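Local coordinates for chemotaxis protein CheX (Desulfovibrio desulfuricans subsp. desulfuricans str. G20, PDB 3HM4), which belongs to the CheX family of chemotaxis phosphatases and, as in its relatives, probably removes phosphate from the response regulator CheY, at residues Y35-N40 against S135-I140. Sequence-based numbering, arbitrary orientation.
Sequences YVKKNN and SPVIAI
The backbone N of Ala139 donates to Tyr35 O over 2.8 Å, with an almost straight N-H...O angle of 179°. The same oxygen receives a CA-H...O contact from Ile138. Tyr35 N returns the bond to Ala139 O, which makes Tyr35 and Ala139 an antiparallel hydrogen-bonded pair. The Tyr35 ring folds over the partner strand. Its CG sits between the backbone N and the carbonyl carbon (chi1 64°). One face of the ring lies over Ala139 CB. Ala139 CB is 3.7 Å from the Tyr35 ring centroid in a CH-pi contact. It is offset toward the rim, with Ala139 CB 3.4 Å from Tyr35 CZ.

Strand 30-36 is an outermost strand of the six-stranded antiparallel sheet of this CheX chain, and 138-143 is its neighbour. Strand 149-155 flanks 138-143 on its other side and bonds to the backbone of Ile138 through Phe153.

Val36 and Ile138 form the next, non-hydrogen-bonded pair, on the face opposite Tyr35 and Ala139. Val36 CG2 meets Ile138 CD1 at 3.8 Å, while CG1 reaches Pro136 CB. Ser5 touches all three of these side chains.

One more backbone bond runs from Lys37 N to Val137 O, at 2.9 Å. A water bridges the backbones next to it: it donates to Lys37 O (2.7 Å) and accepts from Val137 N. In the conformer described, one of two deposited, the Lys37 side chain runs beside Val137, with Lys37 CD 4.1 Å from Val137 CG1. In this conformer the chain is extended up to CE and bends at chi4 (77°), and NZ forms a salt bridge with Glu152 of strand 149-155.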
loop_
_atom_site.group_PDB
_atom_site.type_symbol
_atom_site.label_atom_id
_atom_site.label_comp_id
_atom_site.label_asym_id
_atom_site.label_seq_id
_atom_site.Cartn_x
_atom_site.Cartn_y
_atom_site.Cartn_z
ATOM N N TYR A 35 -7.614 14.143 -12.677
ATOM C CA TYR A 35 -8.514 14.900 -11.846
ATOM C C TYR A 35 -8.089 14.805 -10.399
ATOM O O TYR A 35 -7.423 13.838 -10.004
ATOM C CB TYR A 35 -9.982 14.465 -12.029
ATOM C CG TYR A 35 -10.318 13.054 -11.612
ATOM C CD1 TYR A 35 -10.135 11.992 -12.465
ATOM C CD2 TYR A 35 -10.794 12.783 -10.319
ATOM C CE1 TYR A 35 -10.485 10.678 -12.069
ATOM C CE2 TYR A 35 -11.128 11.484 -9.903
ATOM C CZ TYR A 35 -10.947 10.432 -10.785
ATOM O OH TYR A 35 -11.282 9.174 -10.355
ATOM N N VAL A 36 -8.475 15.800 -9.606
ATOM C CA VAL A 36 -8.277 15.768 -8.164
ATOM C C VAL A 36 -9.388 14.900 -7.586
ATOM O O VAL A 36 -10.576 15.190 -7.784
ATOM C CB VAL A 36 -8.226 17.163 -7.538
ATOM C CG1 VAL A 36 -8.190 17.065 -6.005
ATOM C CG2 VAL A 36 -7.023 17.993 -8.080
ATOM N N LYS A 37 -9.035 13.824 -6.875
ATOM C CA LYS A 37 -10.007 12.956 -6.274
ATOM C C LYS A 37 -10.812 13.716 -5.202
ATOM O O LYS A 37 -10.228 14.386 -4.378
ATOM C CB LYS A 37 -9.258 11.764 -5.660
ATOM C CG LYS A 37 -10.087 10.607 -5.376
ATOM C CD LYS A 37 -9.237 9.509 -4.797
ATOM C CE LYS A 37 -10.083 8.356 -4.505
ATOM N NZ LYS A 37 -10.440 7.583 -5.736
ATOM N N LYS A 38 -12.126 13.598 -5.244
ATOM C CA LYS A 38 -12.973 14.192 -4.232
ATOM C C LYS A 38 -13.556 13.149 -3.310
ATOM O O LYS A 38 -14.098 13.505 -2.278
ATOM C CB LYS A 38 -14.052 15.059 -4.871
ATOM C CG LYS A 38 -13.462 16.164 -5.772
ATOM C CD LYS A 38 -12.447 17.090 -5.051
ATOM C CE LYS A 38 -11.917 18.204 -5.923
ATOM N NZ LYS A 38 -12.988 19.223 -6.172
ATOM N N ASN A 39 -13.607 11.898 -3.725
ATOM C CA ASN A 39 -13.979 10.766 -2.876
ATOM C C ASN A 39 -12.757 10.314 -2.051
ATOM O O ASN A 39 -11.595 10.528 -2.447
ATOM C CB ASN A 39 -14.485 9.594 -3.757
ATOM C CG ASN A 39 -15.874 9.864 -4.357
ATOM O OD1 ASN A 39 -16.892 9.820 -3.632
ATOM N ND2 ASN A 39 -15.938 10.109 -5.655
ATOM N N ASN A 40 -13.036 9.689 -0.912
ATOM C CA ASN A 40 -11.998 9.241 0.037
ATOM C C ASN A 40 -11.485 7.816 -0.236
ATOM O O ASN A 40 -10.635 7.331 0.503
ATOM C CB ASN A 40 -12.429 9.392 1.501
ATOM C CG ASN A 40 -13.657 8.600 1.867
ATOM O OD1 ASN A 40 -14.160 7.779 1.078
ATOM N ND2 ASN A 40 -14.171 8.846 3.087
ATOM N N SER A 135 -2.149 16.126 1.393
ATOM C CA SER A 135 -2.218 16.697 0.048
ATOM C C SER A 135 -3.427 16.174 -0.684
ATOM O O SER A 135 -3.980 15.133 -0.315
ATOM C CB SER A 135 -1.001 16.284 -0.737
ATOM O OG SER A 135 0.153 16.846 -0.155
ATOM N N PRO A 136 -3.746 16.802 -1.834
ATOM C CA PRO A 136 -4.737 16.206 -2.718
ATOM C C PRO A 136 -4.176 14.910 -3.340
ATOM O O PRO A 136 -2.954 14.687 -3.384
ATOM C CB PRO A 136 -4.872 17.232 -3.830
ATOM C CG PRO A 136 -4.470 18.547 -3.179
ATOM C CD PRO A 136 -3.327 18.131 -2.316
ATOM N N VAL A 137 -5.070 14.033 -3.734
ATOM C CA VAL A 137 -4.753 12.827 -4.432
ATOM C C VAL A 137 -5.176 13.051 -5.880
ATOM O O VAL A 137 -6.300 13.456 -6.136
ATOM C CB VAL A 137 -5.461 11.629 -3.808
ATOM C CG1 VAL A 137 -5.232 10.359 -4.662
ATOM C CG2 VAL A 137 -4.995 11.407 -2.355
ATOM N N ILE A 138 -4.276 12.756 -6.800
ATOM C CA ILE A 138 -4.514 12.945 -8.240
ATOM C C ILE A 138 -4.837 11.557 -8.812
ATOM O O ILE A 138 -4.122 10.583 -8.563
ATOM C CB ILE A 138 -3.275 13.556 -8.946
ATOM C CG1 ILE A 138 -2.833 14.862 -8.281
ATOM C CG2 ILE A 138 -3.530 13.728 -10.457
ATOM C CD1 ILE A 138 -3.908 15.882 -8.137
ATOM N N ALA A 139 -5.920 11.472 -9.574
ATOM C CA ALA A 139 -6.368 10.248 -10.205
ATOM C C ALA A 139 -6.379 10.425 -11.726
ATOM O O ALA A 139 -6.751 11.472 -12.247
ATOM C CB ALA A 139 -7.781 9.854 -9.706
ATOM N N ILE A 140 -6.002 9.371 -12.444
ATOM C CA ILE A 140 -6.049 9.363 -13.894
ATOM C C ILE A 140 -6.786 8.094 -14.323
ATOM O O ILE A 140 -6.263 6.993 -14.121
ATOM C CB ILE A 140 -4.687 9.441 -14.567
ATOM C CG1 ILE A 140 -3.825 10.582 -13.950
ATOM C CG2 ILE A 140 -4.931 9.654 -16.104
ATOM C CD1 ILE A 140 -2.905 10.152 -12.853
HETATM O O HOH W 1 -7.882 14.800 -3.136
#